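Local structure of GNA33 (Neisseria gonorrhoeae FA 1090, 2G6G) at residues V327-T332 with Q373-A378; A339-R344 with S377-A382. The protein probably acts as a murein lytic transglycosylase, cleaving peptidoglycan between MurNAc and GlcNAc and leaving a 1,6-anhydro bond on the MurNAc residue. All blocks are in the same frame, centred on the assembly; numbering follows the deposited sequence.

How the contacts relate
Both contacts hold the chain around and beyond strand 365-374, in the part of the chain assigned to the 3D domain. Contact 1 fastens a turn of the preceding loop, 327-332, to the final part of that strand and is only partly buried. Contact 2 is mostly buried and ties the chain following strand 339-341 to the loop segment 377-382. Their centres lie about 9 Å apart. The neighbouring strands join them, with Asp374 O 3.0 Å from Ile342 N in a probable hydrogen bond. Each contact uses an aspartate to accept a backbone N-H. Contact 1 adds a backbone-to-backbone hydrogen bond, whereas contact 2 adds isoleucine packing.

Contact 1: V327-T332 with Q373-A378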
loop_
_atom_site.group_PDB
_atom_site.type_symbol
_atom_site.label_atom_id
_atom_site.label_comp_id
_atom_site.label_asym_id
_atom_site.label_seq_id
_atom_site.Cartn_x
_atom_site.Cartn_y
_atom_site.Cartn_z
ATOM N N VAL A 327 -1.270 4.236 -6.306
ATOM C CA VAL A 327 -0.254 5.159 -5.820
ATOM C C VAL A 327 0.263 4.649 -4.477
ATOM O O VAL A 327 -0.512 4.425 -3.567
ATOM C CB VAL A 327 -0.842 6.604 -5.700
ATOM C CG1 VAL A 327 0.084 7.538 -4.923
ATOM C CG2 VAL A 327 -1.152 7.190 -7.097
ATOM N N GLY A 328 1.569 4.450 -4.350
ATOM C CA GLY A 328 2.110 3.940 -3.094
ATOM C C GLY A 328 2.614 5.053 -2.189
ATOM O O GLY A 328 2.349 6.246 -2.439
ATOM N N ALA A 329 3.350 4.648 -1.151
ATOM C CA ALA A 329 3.924 5.562 -0.132
ATOM C C ALA A 329 4.785 6.681 -0.708
ATOM O O ALA A 329 4.914 7.733 -0.102
ATOM C CB ALA A 329 4.724 4.787 0.892
ATOM N N LEU A 330 5.398 6.428 -1.862
ATOM C CA LEU A 330 6.223 7.404 -2.524
ATOM C C LEU A 330 5.381 8.472 -3.216
ATOM O O LEU A 330 5.898 9.519 -3.590
ATOM C CB LEU A 330 7.164 6.727 -3.523
ATOM C CG LEU A 330 8.165 7.595 -4.307
ATOM C CD1 LEU A 330 9.133 8.303 -3.365
ATOM C CD2 LEU A 330 8.941 6.772 -5.338
ATOM N N GLY A 331 4.091 8.204 -3.387
ATOM C CA GLY A 331 3.163 9.200 -3.949
ATOM C C GLY A 331 3.062 9.044 -5.451
ATOM O O GLY A 331 2.610 9.928 -6.153
ATOM N N THR A 332 3.427 7.858 -5.909
ATOM C CA THR A 332 3.725 7.580 -7.293
ATOM C C THR A 332 3.031 6.254 -7.752
ATOM O O THR A 332 2.928 5.318 -6.965
ATOM C CB THR A 332 5.292 7.585 -7.379
ATOM O OG1 THR A 332 5.746 8.658 -8.225
ATOM C CG2 THR A 332 5.887 6.256 -7.699
ATOM N N GLN A 373 8.884 1.233 -3.619
ATOM C CA GLN A 373 8.111 2.485 -3.758
ATOM C C GLN A 373 6.890 2.550 -2.838
ATOM O O GLN A 373 6.109 3.483 -2.901
ATOM C CB GLN A 373 7.700 2.722 -5.223
ATOM C CG GLN A 373 8.905 2.997 -6.157
ATOM C CD GLN A 373 8.532 2.950 -7.636
ATOM O OE1 GLN A 373 7.438 2.493 -7.987
ATOM N NE2 GLN A 373 9.439 3.417 -8.508
ATOM N N ASP A 374 6.729 1.555 -1.983
ATOM C CA ASP A 374 5.549 1.475 -1.130
ATOM C C ASP A 374 5.916 1.022 0.295
ATOM O O ASP A 374 7.062 0.643 0.545
ATOM C CB ASP A 374 4.501 0.571 -1.788
ATOM C CG ASP A 374 3.057 0.902 -1.334
ATOM O OD1 ASP A 374 2.139 0.128 -1.681
ATOM O OD2 ASP A 374 2.847 1.918 -0.635
ATOM N N THR A 375 4.961 1.129 1.228
ATOM C CA THR A 375 5.114 0.660 2.603
ATOM C C THR A 375 3.792 0.017 3.008
ATOM O O THR A 375 2.810 0.085 2.260
ATOM C CB THR A 375 5.439 1.817 3.610
ATOM O OG1 THR A 375 4.353 2.756 3.635
ATOM C CG2 THR A 375 6.699 2.573 3.200
ATOM N N GLY A 376 3.757 -0.598 4.189
ATOM C CA GLY A 376 2.533 -1.251 4.696
ATOM C C GLY A 376 2.621 -1.535 6.176
ATOM O O GLY A 376 3.687 -1.826 6.698
ATOM N N SER A 377 1.487 -1.479 6.866
ATOM C CA SER A 377 1.503 -1.518 8.324
ATOM C C SER A 377 2.059 -2.843 8.820
ATOM O O SER A 377 2.731 -2.892 9.841
ATOM C CB SER A 377 0.106 -1.251 8.899
ATOM O OG SER A 377 -0.800 -2.270 8.502
ATOM N N ALA A 378 1.821 -3.907 8.064
ATOM C CA ALA A 378 2.306 -5.229 8.450
ATOM C C ALA A 378 3.657 -5.605 7.834
ATOM O O ALA A 378 4.162 -6.722 8.074
ATOM C CB ALA A 378 1.252 -6.286 8.138
HETATM O O HOH W 1 4.455 5.048 -4.703
#
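Ala329 and Leu330, the two central residues of a type I beta turn running from Gly328 to Gly331, both point their amides at strand 365-374. The turn belongs to the loop between strands 313-317 and 339-341 and is docked on a strand of the 3D domain. Ala329 N donates to Asp374 OD2 at 2.8 Å with an N-H...O angle of 148°, and it comes from above the carboxylate plane, 40° out of it. Leu330 N donates to the carbonyl Gln373 O at 3.2 Å. Two successive turn amides therefore grip two successive residues of the strand. Gly328 CA lies 3.3 Å from Asp374 OD2; a CB here would point at the strand and run into Asp374 CG and Gln373 O.

Side-chain contacts flank these bonds. The methyl Ala329 CB rests against the Thr375 hydroxyl and touches Thr375 CG2 at 3.8 Å, and Leu330 CD2 meets the aliphatic Gln373 CG at 3.9 Å, where the two side chains cross.

Further partners position the groups. Asp374 OD2 also takes a weak hydrogen bond from Thr375 N, while OD1 is bonded to Tyr121 OH; both oxygens thus have partners that limit rotation of the carboxylate. Helix 58-72 supplies Ser64 O for Gln373 NE2, Leu67 O for Thr332 OG1 and Asn71 ND2 for Leu330 O, and so engages both segments. The turn is closed by Gly331 N bonding to Gly328 O at 2.8 Å. Water 1 completes the junction by spending one proton on Thr332 O at 2.7 Å and the other on Gln373 O at 2.9 Å.

Contact 2: A339-R344 with S377-A382; sequences AGAIDR and SAIKGA. With SO4 (sulfate ion), chain G.
Asp343 OD2 accepts the backbone N-H of Gly381 at 2.7 Å, and the N-H...O angle of 171° makes this bond nearly straight. The oxygen uses its anti lone pair, the one facing away from OD1. OD1 in turn takes the amide of His345, so the carboxylate is held at both oxygens. With CG anti to the backbone nitrogen (chi1 -177°), the side chain reaches from the chain following strand 339-341 to the loop segment 377-382. Water 2 spans the same gap: it accepts from Asp343 N at 2.7 Å and lies within donating distance of Gly381 O.

Lys380 lies alongside the carboxylate. Its chain bends at chi2, setting CD 3.9 Å from Asp343 OD2, but NZ stays 4.6 Å from Asp343 OD1, beyond a salt bridge.

Ile379 carries the packing. Its CG2 branch sits 3.5 Å from Ala341 O and also against the carbonyl carbon of Ile342, while CG1 meets Ala341 CB at 4.2 Å. Arg384 and Asp386 of strand 384-391 also touch Ile379, so that it packs against residues of both neighbouring strands, in a domain consistent with the double-psi beta-barrel type.

Arg344 points away from the interface, and its guanidinium edge holds a sulfate, probably from the crystallisation liquor: Arg344 NH2 bonds to sulfate O1 at 3.0 Å and also to O3, and NH1 weakly to O3. The main junction thus rests on one nearly straight bond from the Gly381 amide to a carboxylate whose other oxygen is held by His345 N, with Lys380 probably adding a modest electrostatic attraction.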
loop_
_atom_site.group_PDB
_atom_site.type_symbol
_atom_site.label_atom_id
_atom_site.label_comp_id
_atom_site.label_asym_id
_atom_site.label_seq_id
_atom_site.Cartn_x
_atom_site.Cartn_y
_atom_site.Cartn_z
ATOM N N ALA A 339 7.430 -3.439 -8.538
ATOM C CA ALA A 339 7.383 -2.599 -7.345
ATOM C C ALA A 339 7.064 -3.445 -6.119
ATOM O O ALA A 339 6.509 -4.553 -6.216
ATOM C CB ALA A 339 6.322 -1.525 -7.505
ATOM N N GLY A 340 7.412 -2.934 -4.942
ATOM C CA GLY A 340 6.968 -3.574 -3.718
ATOM C C GLY A 340 6.920 -2.652 -2.524
ATOM O O GLY A 340 7.351 -1.496 -2.581
ATOM N N ALA A 341 6.404 -3.175 -1.432
ATOM C CA ALA A 341 6.307 -2.445 -0.184
ATOM C C ALA A 341 7.369 -2.988 0.752
ATOM O O ALA A 341 7.557 -4.184 0.852
ATOM C CB ALA A 341 4.921 -2.627 0.430
ATOM N N ILE A 342 8.068 -2.086 1.425
ATOM C CA ILE A 342 9.150 -2.442 2.316
ATOM C C ILE A 342 8.950 -1.745 3.643
ATOM O O ILE A 342 8.025 -0.939 3.812
ATOM C CB ILE A 342 10.570 -2.123 1.701
ATOM C CG1 ILE A 342 10.646 -0.709 1.050
ATOM C CG2 ILE A 342 10.924 -3.177 0.658
ATOM C CD1 ILE A 342 10.314 0.475 1.993
ATOM N N ASP A 343 9.810 -2.082 4.601
ATOM C CA ASP A 343 9.867 -1.377 5.875
ATOM C C ASP A 343 10.818 -0.185 5.727
ATOM O O ASP A 343 12.003 -0.340 5.415
ATOM C CB ASP A 343 10.368 -2.353 6.937
ATOM C CG ASP A 343 10.396 -1.757 8.339
ATOM O OD1 ASP A 343 10.185 -0.535 8.519
ATOM O OD2 ASP A 343 10.646 -2.552 9.272
ATOM N N ARG A 344 10.294 1.013 5.926
ATOM C CA ARG A 344 11.104 2.235 5.783
ATOM C C ARG A 344 12.133 2.463 6.882
ATOM O O ARG A 344 13.008 3.312 6.727
ATOM C CB ARG A 344 10.198 3.459 5.704
ATOM C CG ARG A 344 9.628 3.614 4.348
ATOM C CD ARG A 344 8.955 4.951 4.220
ATOM N NE ARG A 344 9.941 6.007 4.070
ATOM C CZ ARG A 344 9.632 7.297 4.075
ATOM N NH1 ARG A 344 8.360 7.659 4.221
ATOM N NH2 ARG A 344 10.588 8.199 3.932
ATOM N N SER A 377 1.487 -1.479 6.866
ATOM C CA SER A 377 1.503 -1.518 8.324
ATOM C C SER A 377 2.059 -2.843 8.820
ATOM O O SER A 377 2.731 -2.892 9.841
ATOM C CB SER A 377 0.106 -1.251 8.899
ATOM O OG SER A 377 -0.800 -2.270 8.502
ATOM N N ALA A 378 1.821 -3.907 8.064
ATOM C CA ALA A 378 2.306 -5.229 8.450
ATOM C C ALA A 378 3.657 -5.605 7.834
ATOM O O ALA A 378 4.162 -6.722 8.074
ATOM C CB ALA A 378 1.252 -6.286 8.138
ATOM N N ILE A 379 4.231 -4.698 7.034
ATOM C CA ILE A 379 5.533 -4.924 6.380
ATOM C C ILE A 379 6.659 -4.392 7.265
ATOM O O ILE A 379 6.903 -3.195 7.308
ATOM C CB ILE A 379 5.622 -4.278 4.940
ATOM C CG1 ILE A 379 4.389 -4.618 4.110
ATOM C CG2 ILE A 379 6.874 -4.770 4.207
ATOM C CD1 ILE A 379 4.108 -6.145 4.007
ATOM N N LYS A 380 7.326 -5.299 7.979
ATOM C CA LYS A 380 8.282 -4.959 9.025
ATOM C C LYS A 380 9.523 -5.835 8.926
ATOM O O LYS A 380 9.410 -7.043 8.753
ATOM C CB LYS A 380 7.639 -5.181 10.423
ATOM C CG LYS A 380 6.523 -4.192 10.814
ATOM C CD LYS A 380 6.950 -2.720 10.557
ATOM C CE LYS A 380 6.096 -1.745 11.384
ATOM N NZ LYS A 380 6.438 -0.307 11.108
ATOM N N GLY A 381 10.708 -5.255 9.054
ATOM C CA GLY A 381 11.915 -6.091 9.010
ATOM C C GLY A 381 12.862 -5.691 7.922
ATOM O O GLY A 381 12.439 -5.093 6.909
ATOM N N ALA A 382 14.151 -5.991 8.113
ATOM C CA ALA A 382 15.168 -5.534 7.136
ATOM C C ALA A 382 15.023 -6.243 5.780
ATOM O O ALA A 382 15.161 -5.619 4.725
ATOM C CB ALA A 382 16.574 -5.707 7.706
HETATM S S SO4 G . 9.306 11.513 3.854
HETATM O O1 SO4 G . 10.487 11.079 4.601
HETATM O O2 SO4 G . 8.218 11.800 4.791
HETATM O O3 SO4 G . 8.888 10.466 2.924
HETATM O O4 SO4 G . 9.629 12.716 3.087
HETATM O O HOH W 2 11.660 -4.096 4.334
#